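DUF3863 domain-containing protein (Parabacteroides distasonis, PDB 3LM3) is of unknown function but is probably a glycoside hydrolase or carbohydrate deacetylase. Local coordinates at residues A[93-98]-A[135-140]; A[133-136]-A[142-145]; A[338-343]-A[441-446]; A[357-362]-A[383-388]. One frame throughout, in Å; residues are numbered along the deposited sequence.

Contact 1: A[93-98]-A[135-140]; sequences DYVVEC and SKMVGN
Val95 and Val96 meet Met137 and Val138 through aliphatic side chains and the Met137 carbonyl, so the flat group here, the Tyr94 ring, belongs to another side of helix 86-102. One face of that ring carries Cys98 SG, 3.4 Å above the plane of the Tyr94 ring and offset toward its rim, one turn further along the same helix. The ring packs on Leu53, Val56, Arg57 and Arg60 of helix 53-64.

Toward helix 120-138 the contact centres on Val96, whose CA lies 5.5 Å from Val138 CA, a close approach of two helix backbones. Its CG2 branch does most of the touching: Val96 CG2 is 3.6 Å from both Met137 CG and Met137 O, and it reaches Val138 CG2 at 4.3 Å. With CG1 anti to the backbone N (chi1 172°), CG2 stands beside that N. The Val96 and Met137 side chains run antiparallel past one another.

Helix 86-102 bridges the parallel strands 73-76 and 105-108 as the helix of a beta-alpha-beta crossover; helix 120-138 comes after strand 105-108 and the short helix 114-117. Such an arrangement is consistent with the distorted beta/alpha barrel of glycoside hydrolase and deacetylase relatives. Met137, a selenomethionine, bends at chi3 (148°), and its CE touches both valines, 3.7 Å from Val96 CG2 and 4.0 Å from Val95 CG1. Two conformers are deposited, so contacts of its end hold for one of them. Beneath the helix pair, Val106 touches Val95, Met137 and Val138, and Phe76 touches Val95 and Met137. Gly139, with positive phi, leaves the helix immediately after Val138.

Contact 2: A[133-136]-A[142-145]; sequences IISK and YRPQ
Ile134 and Tyr142 extend alongside one another in a common direction, the isoleucine at the rim of the ring rather than over a face. Ile134 CG2 is 4.0 Å from Tyr142 CE2, near the ring plane. This branch is anti to the backbone N of Ile134, while CG1 stands beside that N. At its far end the ring is fixed by a hydrogen bond between Tyr142 OH and the backbone N of Val106.

Ser135 faces the backbone of the same tyrosine. Its OG, anti to its own N (chi1 -166°), donates to Tyr142 O at 2.7 Å; the C=O...OG angle is 148° and the donor is tilted 23° from the carbonyl plane. A CA-H...O contact, Ser135 CA to Tyr142 O at 3.3 Å, reinforces the approach. Ser135 OG also accepts from water 1 at 2.9 Å, and this water in turn takes a hydrogen bond from Arg143 NH1 at 3.0 Å, lying at the edge of the guanidinium, in its plane. The stronger partner of Arg143 is Glu164, bridged through NH2. The result is a tight helix-to-strand connection of an alpha/beta fold: the chain leaving helix 120-138 folds back along its last turns before entering strand 146-148.

Contact 3: A[338-343]-A[441-446]; sequences DWNYRF and RKYYPE
Asn340 and Tyr444 reach for each other from the two segments and join through a short hydrogen bond, Tyr444 OH donating to Asn340 OD1 at 2.6 Å. The C=O...OH angle of 124° is that of a bent approach, with the hydroxyl tilted 29° from the carbonyl plane. Tyr444 OH is also hydrogen-bonded to Asn364 ND2. OD1 lies at the ring's edge, and the amide and ring planes stand 70° apart. The other branch of the amide, Asn340 ND2, comes to the edge of the neighbouring ring, 3.8 Å from Tyr443 CD2. Asn340 reaches both tyrosines with CG anti to its backbone N.

In the next shell, Tyr443 CB sits 3.6 Å above the centre of the Tyr444 ring, so the Tyr443 methylene covers one face of that ring. Phe362 meets the Tyr444 ring as well, and Tyr443 OH is hydrogen-bonded to Glu366. Farther out, Glu446 OE2 accepts from water 2 at 2.5 Å, whose link to Arg342 NH1 is weak at 3.5 Å; Arg342 NH2 is held by Leu276 O. Since the Tyr444 hydroxyl gives its proton to Asn340, it accepts from Asn364 ND2, so both roles of one buried oxygen are used in tying the C-terminal segment to the sheet edge.

Contact 4: A[357-362]-A[383-388]; sequences LEIKWF and YVIDFT
A classic beta bulge in the outer strand 383-389 puts both Ile385 and Asp386 on the side of Ala370; Asp386 points toward strand 357-363, and Ile385 reaches it with its end. The two strands are not neighbours in the four-stranded antiparallel sheet: strand 367-374 runs between them, and their nearest CA atoms, those of Trp361 and Asp386, are 8.9 Å apart. The side chains therefore meet above the middle strand, where Ala370 touches both Trp361 and Ile385.

The isoleucines touch by their ends, Ile359 CD1 to Ile385 CD1 at 4.1 Å, with the two side chains nearly perpendicular. Ile385 achieves this with CG1 between its backbone N and carbonyl carbon (chi1 67°). Beside them, Trp361 CH2 rests 3.7 Å from Asp386 CB, with the carboxylate and indole planes 54° apart. Phe222 meets the indole ring as well, and Ile359 also packs on Phe222.

Thr388 OG1 donates to Asp386 OD1 at 2.8 Å, on the syn side but 32° out of the carboxylate plane. OD2 is paired with Arg368 in a salt bridge and bonded to the backbone N of Gln417. Three donors thus grip a buried carboxylate whose apolar CB lies against tryptophan, and the neighbouring arginine would be expected to favour its ionised form.

From the N terminus, contact 1 comes first, joining helices 86-102 and 120-138 and closing a loop that includes strand 105-108. Contact 2 begins on the same stretch where contact 1 ends, sharing Ser135 and Lys136, and closes a short loop leading into strand 146-148; their centres are 8 Å apart. Contact 3 opens much later, on the approach to strand 341-346, and closes near the C terminus at the end of helix 434-443. Contact 4 nests inside that loop, linking two strands of the same antiparallel sheet, and the pair touch directly through Phe343 O and Trp361 N. Contacts 1 and 4, with centres about 44 Å apart, lie on opposite sides of the chain's centre.

Contact 1: A[93-98]-A[135-140]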
loop_
_atom_site.group_PDB
_atom_site.type_symbol
_atom_site.label_atom_id
_atom_site.label_comp_id
_atom_site.label_asym_id
_atom_site.label_seq_id
_atom_site.Cartn_x
_atom_site.Cartn_y
_atom_site.Cartn_z
ATOM N N ASP A 93 -6.655 17.762 18.032
ATOM C CA ASP A 93 -5.711 18.644 18.720
ATOM C C ASP A 93 -4.395 17.907 18.964
ATOM O O ASP A 93 -3.322 18.471 18.757
ATOM C CB ASP A 93 -6.272 19.162 20.057
ATOM C CG ASP A 93 -7.385 20.190 19.904
ATOM O OD1 ASP A 93 -7.626 20.727 18.806
ATOM O OD2 ASP A 93 -8.017 20.467 20.941
ATOM N N TYR A 94 -4.475 16.644 19.365
ATOM C CA TYR A 94 -3.277 15.861 19.627
ATOM C C TYR A 94 -2.486 15.624 18.351
ATOM O O TYR A 94 -1.258 15.727 18.317
ATOM C CB TYR A 94 -3.658 14.515 20.260
ATOM C CG TYR A 94 -2.494 13.556 20.401
ATOM C CD1 TYR A 94 -1.526 13.758 21.363
ATOM C CD2 TYR A 94 -2.334 12.490 19.554
ATOM C CE1 TYR A 94 -0.452 12.907 21.482
ATOM C CE2 TYR A 94 -1.276 11.636 19.678
ATOM C CZ TYR A 94 -0.333 11.856 20.633
ATOM O OH TYR A 94 0.756 11.006 20.745
ATOM N N VAL A 95 -3.177 15.320 17.273
ATOM C CA VAL A 95 -2.519 15.108 16.006
ATOM C C VAL A 95 -1.815 16.390 15.506
ATOM O O VAL A 95 -0.707 16.344 14.959
ATOM C CB VAL A 95 -3.514 14.551 14.958
ATOM C CG1 VAL A 95 -2.948 14.686 13.583
ATOM C CG2 VAL A 95 -3.826 13.083 15.278
ATOM N N VAL A 96 -2.425 17.562 15.730
ATOM C CA VAL A 96 -1.757 18.823 15.395
ATOM C C VAL A 96 -0.466 18.998 16.231
ATOM O O VAL A 96 0.586 19.396 15.710
ATOM C CB VAL A 96 -2.684 20.012 15.564
ATOM C CG1 VAL A 96 -1.903 21.337 15.386
ATOM C CG2 VAL A 96 -3.850 19.947 14.546
ATOM N N GLU A 97 -0.543 18.680 17.516
ATOM C CA GLU A 97 0.641 18.689 18.398
ATOM C C GLU A 97 1.704 17.763 17.835
ATOM O O GLU A 97 2.880 18.066 17.898
ATOM C CB GLU A 97 0.259 18.273 19.809
ATOM C CG GLU A 97 -0.564 19.311 20.578
ATOM C CD GLU A 97 -1.281 18.805 21.847
ATOM O OE1 GLU A 97 -1.214 17.620 22.216
ATOM O OE2 GLU A 97 -1.959 19.635 22.497
ATOM N N CYS A 98 1.300 16.602 17.316
ATOM C CA CYS A 98 2.267 15.643 16.730
ATOM C C CYS A 98 2.910 16.153 15.435
ATOM O O CYS A 98 4.083 15.909 15.164
ATOM C CB CYS A 98 1.568 14.313 16.454
ATOM S SG CYS A 98 1.151 13.369 17.926
ATOM N N SER A 135 -5.485 22.034 6.374
ATOM C CA SER A 135 -4.609 23.198 6.354
ATOM C C SER A 135 -4.975 24.160 7.468
ATOM O O SER A 135 -4.081 24.674 8.168
ATOM C CB SER A 135 -4.705 23.896 4.990
ATOM O OG SER A 135 -3.655 24.817 4.853
ATOM N N LYS A 136 -6.266 24.379 7.660
ATOM C CA LYS A 136 -6.722 25.299 8.701
ATOM C C LYS A 136 -6.528 24.728 10.086
ATOM O O LYS A 136 -6.190 25.451 11.018
ATOM C CB LYS A 136 -8.168 25.712 8.474
ATOM C CG LYS A 136 -8.341 26.718 7.322
HETATM N N MSE A 137 -6.700 23.415 10.231
HETATM C CA MSE A 137 -6.528 22.656 11.485
HETATM C C MSE A 137 -5.098 22.784 11.989
HETATM O O MSE A 137 -4.831 23.071 13.152
HETATM C CB MSE A 137 -6.876 21.163 11.210
HETATM C CG MSE A 137 -6.685 20.145 12.329
HETATM SE SE MSE A 137 -7.088 18.322 11.700
HETATM C CE MSE A 137 -5.820 17.351 12.814
ATOM N N VAL A 138 -4.162 22.486 11.094
ATOM C CA VAL A 138 -2.742 22.471 11.458
ATOM C C VAL A 138 -2.231 23.906 11.550
ATOM O O VAL A 138 -1.409 24.222 12.411
ATOM C CB VAL A 138 -1.899 21.639 10.477
ATOM C CG1 VAL A 138 -0.364 21.800 10.767
ATOM C CG2 VAL A 138 -2.324 20.191 10.553
ATOM N N GLY A 139 -2.724 24.750 10.650
ATOM C CA GLY A 139 -2.430 26.147 10.635
ATOM C C GLY A 139 -1.133 26.418 9.905
ATOM O O GLY A 139 -0.421 25.520 9.434
ATOM N N ASN A 140 -0.889 27.703 9.756
ATOM C CA ASN A 140 0.316 28.265 9.198
ATOM C C ASN A 140 0.715 27.704 7.829
ATOM O O ASN A 140 1.870 27.541 7.471
ATOM C CB ASN A 140 1.366 28.263 10.292
ATOM C CG ASN A 140 0.906 29.110 11.487
ATOM O OD1 ASN A 140 0.733 30.314 11.342
ATOM N ND2 ASN A 140 0.621 28.472 12.630
#

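Contact 2: A[133-136]-A[142-145]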
loop_
_atom_site.group_PDB
_atom_site.type_symbol
_atom_site.label_atom_id
_atom_site.label_comp_id
_atom_site.label_asym_id
_atom_site.label_seq_id
_atom_site.Cartn_x
_atom_site.Cartn_y
_atom_site.Cartn_z
ATOM N N ILE A 133 -9.711 21.848 5.212
ATOM C CA ILE A 133 -9.951 21.623 6.638
ATOM C C ILE A 133 -8.652 21.343 7.373
ATOM O O ILE A 133 -8.365 21.887 8.441
ATOM C CB ILE A 133 -10.976 20.482 6.884
ATOM C CG1 ILE A 133 -12.380 20.905 6.427
ATOM C CG2 ILE A 133 -10.958 20.070 8.363
ATOM C CD1 ILE A 133 -13.283 19.709 6.184
ATOM N N ILE A 134 -7.835 20.491 6.785
ATOM C CA ILE A 134 -6.557 20.093 7.393
ATOM C C ILE A 134 -5.571 21.266 7.456
ATOM O O ILE A 134 -4.896 21.467 8.479
ATOM C CB ILE A 134 -5.961 18.864 6.645
ATOM C CG1 ILE A 134 -6.799 17.645 7.012
ATOM C CG2 ILE A 134 -4.498 18.612 7.041
ATOM C CD1 ILE A 134 -6.550 16.464 6.113
ATOM N N SER A 135 -5.485 22.034 6.374
ATOM C CA SER A 135 -4.609 23.198 6.354
ATOM C C SER A 135 -4.975 24.160 7.468
ATOM O O SER A 135 -4.081 24.674 8.168
ATOM C CB SER A 135 -4.705 23.896 4.990
ATOM O OG SER A 135 -3.655 24.817 4.853
ATOM N N LYS A 136 -6.266 24.379 7.660
ATOM C CA LYS A 136 -6.722 25.299 8.701
ATOM C C LYS A 136 -6.528 24.728 10.086
ATOM O O LYS A 136 -6.190 25.451 11.018
ATOM C CB LYS A 136 -8.168 25.712 8.474
ATOM C CG LYS A 136 -8.341 26.718 7.322
ATOM N N TYR A 142 0.037 24.894 6.329
ATOM C CA TYR A 142 0.328 23.460 6.192
ATOM C C TYR A 142 -0.462 22.835 5.058
ATOM O O TYR A 142 -1.673 23.049 4.936
ATOM C CB TYR A 142 -0.021 22.718 7.484
ATOM C CG TYR A 142 0.244 21.242 7.372
ATOM C CD1 TYR A 142 1.525 20.754 7.440
ATOM C CD2 TYR A 142 -0.780 20.363 7.084
ATOM C CE1 TYR A 142 1.803 19.391 7.240
ATOM C CE2 TYR A 142 -0.540 19.010 6.900
ATOM C CZ TYR A 142 0.752 18.527 6.975
ATOM O OH TYR A 142 0.988 17.207 6.781
ATOM N N ARG A 143 0.227 22.039 4.260
ATOM C CA ARG A 143 -0.438 21.177 3.302
ATOM C C ARG A 143 0.224 19.807 3.361
ATOM O O ARG A 143 1.447 19.708 3.447
ATOM C CB ARG A 143 -0.337 21.746 1.905
ATOM C CG ARG A 143 -1.034 23.083 1.750
ATOM C CD ARG A 143 -0.843 23.668 0.397
ATOM N NE ARG A 143 -1.460 22.839 -0.624
ATOM C CZ ARG A 143 -2.742 22.835 -0.919
ATOM N NH1 ARG A 143 -3.600 23.597 -0.244
ATOM N NH2 ARG A 143 -3.171 22.031 -1.874
ATOM N N PRO A 144 -0.576 18.730 3.328
ATOM C CA PRO A 144 0.037 17.414 3.329
ATOM C C PRO A 144 0.818 17.151 2.033
ATOM O O PRO A 144 0.555 17.802 1.019
ATOM C CB PRO A 144 -1.175 16.489 3.480
ATOM C CG PRO A 144 -2.241 17.186 2.795
ATOM C CD PRO A 144 -2.033 18.655 3.163
ATOM N N GLN A 145 1.757 16.220 2.065
ATOM C CA GLN A 145 2.501 15.839 0.869
ATOM C C GLN A 145 1.869 14.636 0.167
ATOM O O GLN A 145 2.247 14.343 -0.957
ATOM C CB GLN A 145 3.951 15.531 1.223
ATOM C CG GLN A 145 4.737 16.757 1.628
ATOM C CD GLN A 145 6.153 16.412 2.026
ATOM O OE1 GLN A 145 6.356 15.684 2.993
ATOM N NE2 GLN A 145 7.136 16.928 1.284
HETATM O O HOH W 1 -3.412 25.558 2.026
#

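Contact 3: A[338-343]-A[441-446]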
loop_
_atom_site.group_PDB
_atom_site.type_symbol
_atom_site.label_atom_id
_atom_site.label_comp_id
_atom_site.label_asym_id
_atom_site.label_seq_id
_atom_site.Cartn_x
_atom_site.Cartn_y
_atom_site.Cartn_z
ATOM N N ASP A 338 13.064 5.282 -15.489
ATOM C CA ASP A 338 14.150 5.398 -14.526
ATOM C C ASP A 338 14.191 4.263 -13.500
ATOM O O ASP A 338 15.164 4.170 -12.748
ATOM C CB ASP A 338 14.058 6.732 -13.765
ATOM C CG ASP A 338 14.351 7.932 -14.631
ATOM O OD1 ASP A 338 14.871 7.770 -15.764
ATOM O OD2 ASP A 338 14.090 9.067 -14.149
ATOM N N TRP A 339 13.155 3.422 -13.457
ATOM C CA TRP A 339 13.089 2.339 -12.484
ATOM C C TRP A 339 12.834 0.993 -13.137
ATOM O O TRP A 339 12.331 0.897 -14.243
ATOM C CB TRP A 339 12.023 2.592 -11.411
ATOM C CG TRP A 339 10.639 2.843 -11.934
ATOM C CD1 TRP A 339 10.068 4.060 -12.168
ATOM C CD2 TRP A 339 9.635 1.862 -12.259
ATOM N NE1 TRP A 339 8.790 3.907 -12.602
ATOM C CE2 TRP A 339 8.500 2.569 -12.691
ATOM C CE3 TRP A 339 9.583 0.473 -12.221
ATOM C CZ2 TRP A 339 7.341 1.929 -13.104
ATOM C CZ3 TRP A 339 8.416 -0.161 -12.625
ATOM C CH2 TRP A 339 7.324 0.571 -13.082
ATOM N N ASN A 340 13.241 -0.052 -12.430
ATOM C CA ASN A 340 13.095 -1.417 -12.881
ATOM C C ASN A 340 13.252 -2.240 -11.612
ATOM O O ASN A 340 14.339 -2.298 -11.059
ATOM C CB ASN A 340 14.164 -1.743 -13.939
ATOM C CG ASN A 340 13.994 -3.100 -14.561
ATOM O OD1 ASN A 340 13.474 -4.011 -13.961
ATOM N ND2 ASN A 340 14.446 -3.225 -15.815
ATOM N N TYR A 341 12.153 -2.786 -11.096
ATOM C CA TYR A 341 12.156 -3.437 -9.791
ATOM C C TYR A 341 12.170 -4.957 -9.890
ATOM O O TYR A 341 11.524 -5.551 -10.770
ATOM C CB TYR A 341 10.945 -3.039 -8.980
ATOM C CG TYR A 341 10.715 -1.559 -8.842
ATOM C CD1 TYR A 341 11.684 -0.711 -8.298
ATOM C CD2 TYR A 341 9.501 -0.994 -9.214
ATOM C CE1 TYR A 341 11.454 0.650 -8.131
ATOM C CE2 TYR A 341 9.250 0.366 -9.056
ATOM C CZ TYR A 341 10.238 1.181 -8.524
ATOM O OH TYR A 341 9.986 2.528 -8.319
ATOM N N ARG A 342 12.942 -5.561 -9.005
ATOM C CA ARG A 342 13.042 -7.009 -8.890
ATOM C C ARG A 342 12.949 -7.399 -7.425
ATOM O O ARG A 342 13.479 -6.691 -6.556
ATOM C CB ARG A 342 14.374 -7.503 -9.441
ATOM C CG ARG A 342 14.499 -7.312 -10.934
ATOM C CD ARG A 342 15.893 -7.633 -11.430
ATOM N NE ARG A 342 16.831 -6.708 -10.826
ATOM C CZ ARG A 342 18.141 -6.880 -10.688
ATOM N NH1 ARG A 342 18.742 -7.988 -11.133
ATOM N NH2 ARG A 342 18.863 -5.917 -10.108
ATOM N N PHE A 343 12.268 -8.522 -7.178
ATOM C CA PHE A 343 12.201 -9.145 -5.870
ATOM C C PHE A 343 12.359 -10.639 -5.984
ATOM O O PHE A 343 11.935 -11.223 -6.980
ATOM C CB PHE A 343 10.865 -8.839 -5.177
ATOM C CG PHE A 343 10.606 -7.380 -5.021
ATOM C CD1 PHE A 343 11.187 -6.668 -3.988
ATOM C CD2 PHE A 343 9.806 -6.702 -5.921
ATOM C CE1 PHE A 343 11.006 -5.295 -3.891
ATOM C CE2 PHE A 343 9.609 -5.307 -5.801
ATOM C CZ PHE A 343 10.203 -4.623 -4.775
ATOM N N ARG A 441 12.393 -10.346 -23.276
ATOM C CA ARG A 441 13.820 -10.399 -23.638
ATOM C C ARG A 441 14.466 -9.010 -23.697
ATOM O O ARG A 441 15.641 -8.871 -23.334
ATOM C CB ARG A 441 14.041 -11.131 -24.973
ATOM C CG ARG A 441 15.515 -11.425 -25.268
ATOM C CD ARG A 441 15.728 -12.014 -26.660
ATOM N NE ARG A 441 15.148 -13.348 -26.769
ATOM C CZ ARG A 441 15.768 -14.477 -26.437
ATOM N NH1 ARG A 441 17.014 -14.455 -25.973
ATOM N NH2 ARG A 441 15.139 -15.635 -26.573
ATOM N N LYS A 442 13.692 -8.013 -24.113
ATOM C CA LYS A 442 14.082 -6.595 -24.132
ATOM C C LYS A 442 14.581 -6.112 -22.783
ATOM O O LYS A 442 15.513 -5.308 -22.707
ATOM C CB LYS A 442 12.884 -5.741 -24.555
ATOM C CG LYS A 442 13.091 -4.224 -24.526
ATOM C CD LYS A 442 11.852 -3.509 -25.036
ATOM C CE LYS A 442 11.913 -1.998 -24.828
ATOM N NZ LYS A 442 10.743 -1.333 -25.475
ATOM N N TYR A 443 13.936 -6.580 -21.712
ATOM C CA TYR A 443 14.344 -6.213 -20.374
ATOM C C TYR A 443 15.210 -7.249 -19.670
ATOM O O TYR A 443 16.158 -6.881 -18.971
ATOM C CB TYR A 443 13.100 -5.907 -19.520
ATOM C CG TYR A 443 12.397 -4.635 -19.870
ATOM C CD1 TYR A 443 11.483 -4.587 -20.893
ATOM C CD2 TYR A 443 12.637 -3.453 -19.147
ATOM C CE1 TYR A 443 10.842 -3.428 -21.229
ATOM C CE2 TYR A 443 11.996 -2.289 -19.465
ATOM C CZ TYR A 443 11.094 -2.261 -20.512
ATOM O OH TYR A 443 10.413 -1.123 -20.856
ATOM N N TYR A 444 14.855 -8.538 -19.785
ATOM C CA TYR A 444 15.476 -9.619 -19.012
ATOM C C TYR A 444 15.814 -10.801 -19.951
ATOM O O TYR A 444 15.207 -11.880 -19.865
ATOM C CB TYR A 444 14.568 -10.106 -17.856
ATOM C CG TYR A 444 13.877 -8.979 -17.100
ATOM C CD1 TYR A 444 14.611 -8.074 -16.348
ATOM C CD2 TYR A 444 12.500 -8.813 -17.177
ATOM C CE1 TYR A 444 13.979 -7.015 -15.668
ATOM C CE2 TYR A 444 11.854 -7.749 -16.486
ATOM C CZ TYR A 444 12.604 -6.865 -15.765
ATOM O OH TYR A 444 11.952 -5.840 -15.088
ATOM N N PRO A 445 16.788 -10.589 -20.848
ATOM C CA PRO A 445 17.132 -11.638 -21.826
ATOM C C PRO A 445 17.563 -12.952 -21.165
ATOM O O PRO A 445 17.334 -14.029 -21.724
ATOM C CB PRO A 445 18.276 -11.003 -22.639
ATOM C CG PRO A 445 18.886 -9.986 -21.726
ATOM C CD PRO A 445 17.721 -9.449 -20.897
ATOM N N GLU A 446 18.157 -12.861 -19.975
ATOM C CA GLU A 446 18.595 -14.034 -19.226
ATOM C C GLU A 446 17.472 -15.022 -18.853
ATOM O O GLU A 446 17.729 -16.198 -18.584
ATOM C CB GLU A 446 19.358 -13.602 -17.966
ATOM C CG GLU A 446 18.505 -13.027 -16.816
ATOM C CD GLU A 446 18.139 -11.542 -16.957
ATOM O OE1 GLU A 446 18.361 -10.931 -18.036
ATOM O OE2 GLU A 446 17.598 -10.992 -15.968
HETATM O O HOH W 2 17.378 -9.365 -14.043
#

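Contact 4: A[357-362]-A[383-388]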
loop_
_atom_site.group_PDB
_atom_site.type_symbol
_atom_site.label_atom_id
_atom_site.label_comp_id
_atom_site.label_asym_id
_atom_site.label_seq_id
_atom_site.Cartn_x
_atom_site.Cartn_y
_atom_site.Cartn_z
ATOM N N LEU A 357 8.230 -22.811 -1.846
ATOM C CA LEU A 357 8.050 -21.903 -2.979
ATOM C C LEU A 357 9.094 -20.804 -3.032
ATOM O O LEU A 357 9.449 -20.208 -2.006
ATOM C CB LEU A 357 6.640 -21.301 -2.928
ATOM C CG LEU A 357 5.474 -22.278 -3.053
ATOM C CD1 LEU A 357 4.140 -21.548 -2.863
ATOM C CD2 LEU A 357 5.495 -23.032 -4.399
ATOM N N GLU A 358 9.582 -20.523 -4.247
ATOM C CA GLU A 358 10.427 -19.389 -4.531
ATOM C C GLU A 358 9.712 -18.559 -5.581
ATOM O O GLU A 358 9.355 -19.076 -6.679
ATOM C CB GLU A 358 11.787 -19.807 -5.060
ATOM C CG GLU A 358 12.678 -18.625 -5.363
ATOM C CD GLU A 358 14.081 -19.067 -5.715
ATOM O OE1 GLU A 358 14.879 -19.337 -4.797
ATOM O OE2 GLU A 358 14.367 -19.179 -6.914
ATOM N N ILE A 359 9.459 -17.283 -5.261
ATOM C CA ILE A 359 8.805 -16.370 -6.198
ATOM C C ILE A 359 9.776 -15.290 -6.618
ATOM O O ILE A 359 10.550 -14.794 -5.788
ATOM C CB ILE A 359 7.486 -15.771 -5.625
ATOM C CG1 ILE A 359 6.711 -15.025 -6.720
ATOM C CG2 ILE A 359 7.735 -14.833 -4.407
ATOM C CD1 ILE A 359 5.264 -14.773 -6.304
ATOM N N LYS A 360 9.755 -14.935 -7.900
ATOM C CA LYS A 360 10.519 -13.831 -8.411
ATOM C C LYS A 360 9.552 -12.881 -9.104
ATOM O O LYS A 360 8.804 -13.290 -10.000
ATOM C CB LYS A 360 11.573 -14.293 -9.408
ATOM C CG LYS A 360 12.653 -15.146 -8.785
ATOM C CD LYS A 360 13.746 -15.523 -9.762
ATOM C CE LYS A 360 14.851 -16.249 -9.016
ATOM N NZ LYS A 360 15.965 -16.747 -9.910
ATOM N N TRP A 361 9.603 -11.600 -8.739
ATOM C CA TRP A 361 8.831 -10.545 -9.416
ATOM C C TRP A 361 9.766 -9.626 -10.181
ATOM O O TRP A 361 10.880 -9.346 -9.723
ATOM C CB TRP A 361 8.072 -9.684 -8.397
ATOM C CG TRP A 361 6.696 -10.157 -8.067
ATOM C CD1 TRP A 361 6.286 -10.784 -6.921
ATOM C CD2 TRP A 361 5.546 -10.075 -8.914
ATOM N NE1 TRP A 361 4.933 -11.063 -6.990
ATOM C CE2 TRP A 361 4.460 -10.632 -8.205
ATOM C CE3 TRP A 361 5.317 -9.576 -10.208
ATOM C CZ2 TRP A 361 3.191 -10.719 -8.752
ATOM C CZ3 TRP A 361 4.042 -9.675 -10.744
ATOM C CH2 TRP A 361 2.999 -10.226 -10.017
ATOM N N PHE A 362 9.300 -9.184 -11.347
ATOM C CA PHE A 362 9.955 -8.215 -12.216
ATOM C C PHE A 362 8.912 -7.170 -12.565
ATOM O O PHE A 362 7.808 -7.524 -12.997
ATOM C CB PHE A 362 10.449 -8.901 -13.498
ATOM C CG PHE A 362 11.368 -10.058 -13.246
ATOM C CD1 PHE A 362 10.856 -11.305 -12.925
ATOM C CD2 PHE A 362 12.765 -9.893 -13.292
ATOM C CE1 PHE A 362 11.681 -12.381 -12.691
ATOM C CE2 PHE A 362 13.606 -10.986 -13.050
ATOM C CZ PHE A 362 13.055 -12.212 -12.739
ATOM N N TYR A 383 7.630 -21.395 -13.317
ATOM C CA TYR A 383 6.475 -21.125 -14.137
ATOM C C TYR A 383 6.066 -19.669 -14.036
ATOM O O TYR A 383 6.092 -19.071 -12.977
ATOM C CB TYR A 383 5.295 -21.990 -13.689
ATOM C CG TYR A 383 5.503 -23.449 -13.983
ATOM C CD1 TYR A 383 6.290 -24.240 -13.155
ATOM C CD2 TYR A 383 4.949 -24.020 -15.106
ATOM C CE1 TYR A 383 6.502 -25.589 -13.450
ATOM C CE2 TYR A 383 5.154 -25.374 -15.414
ATOM C CZ TYR A 383 5.930 -26.140 -14.577
ATOM O OH TYR A 383 6.148 -27.488 -14.871
ATOM N N VAL A 384 5.611 -19.128 -15.156
ATOM C CA VAL A 384 4.991 -17.822 -15.175
ATOM C C VAL A 384 3.634 -17.933 -14.507
ATOM O O VAL A 384 2.754 -18.658 -14.965
ATOM C CB VAL A 384 4.785 -17.307 -16.624
ATOM C CG1 VAL A 384 4.083 -15.925 -16.634
ATOM C CG2 VAL A 384 6.110 -17.204 -17.383
ATOM N N ILE A 385 3.444 -17.167 -13.421
ATOM C CA ILE A 385 2.142 -17.066 -12.769
ATOM C C ILE A 385 1.465 -15.709 -12.973
ATOM O O ILE A 385 0.279 -15.552 -12.664
ATOM C CB ILE A 385 2.178 -17.420 -11.254
ATOM C CG1 ILE A 385 2.970 -16.398 -10.441
ATOM C CG2 ILE A 385 2.734 -18.838 -11.076
ATOM C CD1 ILE A 385 2.681 -16.507 -8.914
ATOM N N ASP A 386 2.209 -14.722 -13.468
ATOM C CA ASP A 386 1.640 -13.415 -13.799
ATOM C C ASP A 386 2.459 -12.830 -14.933
ATOM O O ASP A 386 3.687 -12.808 -14.877
ATOM C CB ASP A 386 1.662 -12.464 -12.584
ATOM C CG ASP A 386 0.780 -11.252 -12.768
ATOM O OD1 ASP A 386 1.264 -10.290 -13.429
ATOM O OD2 ASP A 386 -0.348 -11.271 -12.191
ATOM N N PHE A 387 1.782 -12.340 -15.965
ATOM C CA PHE A 387 2.393 -11.515 -16.988
ATOM C C PHE A 387 1.337 -10.511 -17.382
ATOM O O PHE A 387 0.318 -10.877 -17.991
ATOM C CB PHE A 387 2.862 -12.343 -18.184
ATOM C CG PHE A 387 3.495 -11.513 -19.263
ATOM C CD1 PHE A 387 4.665 -10.789 -18.999
ATOM C CD2 PHE A 387 2.950 -11.460 -20.526
ATOM C CE1 PHE A 387 5.244 -10.005 -19.979
ATOM C CE2 PHE A 387 3.541 -10.671 -21.518
ATOM C CZ PHE A 387 4.687 -9.962 -21.244
ATOM N N THR A 388 1.533 -9.262 -16.960
ATOM C CA THR A 388 0.562 -8.207 -17.138
ATOM C C THR A 388 1.251 -7.095 -17.917
ATOM O O THR A 388 2.195 -6.488 -17.433
ATOM C CB THR A 388 0.082 -7.695 -15.767
ATOM O OG1 THR A 388 -0.468 -8.765 -15.000
ATOM C CG2 THR A 388 -0.986 -6.598 -15.907
#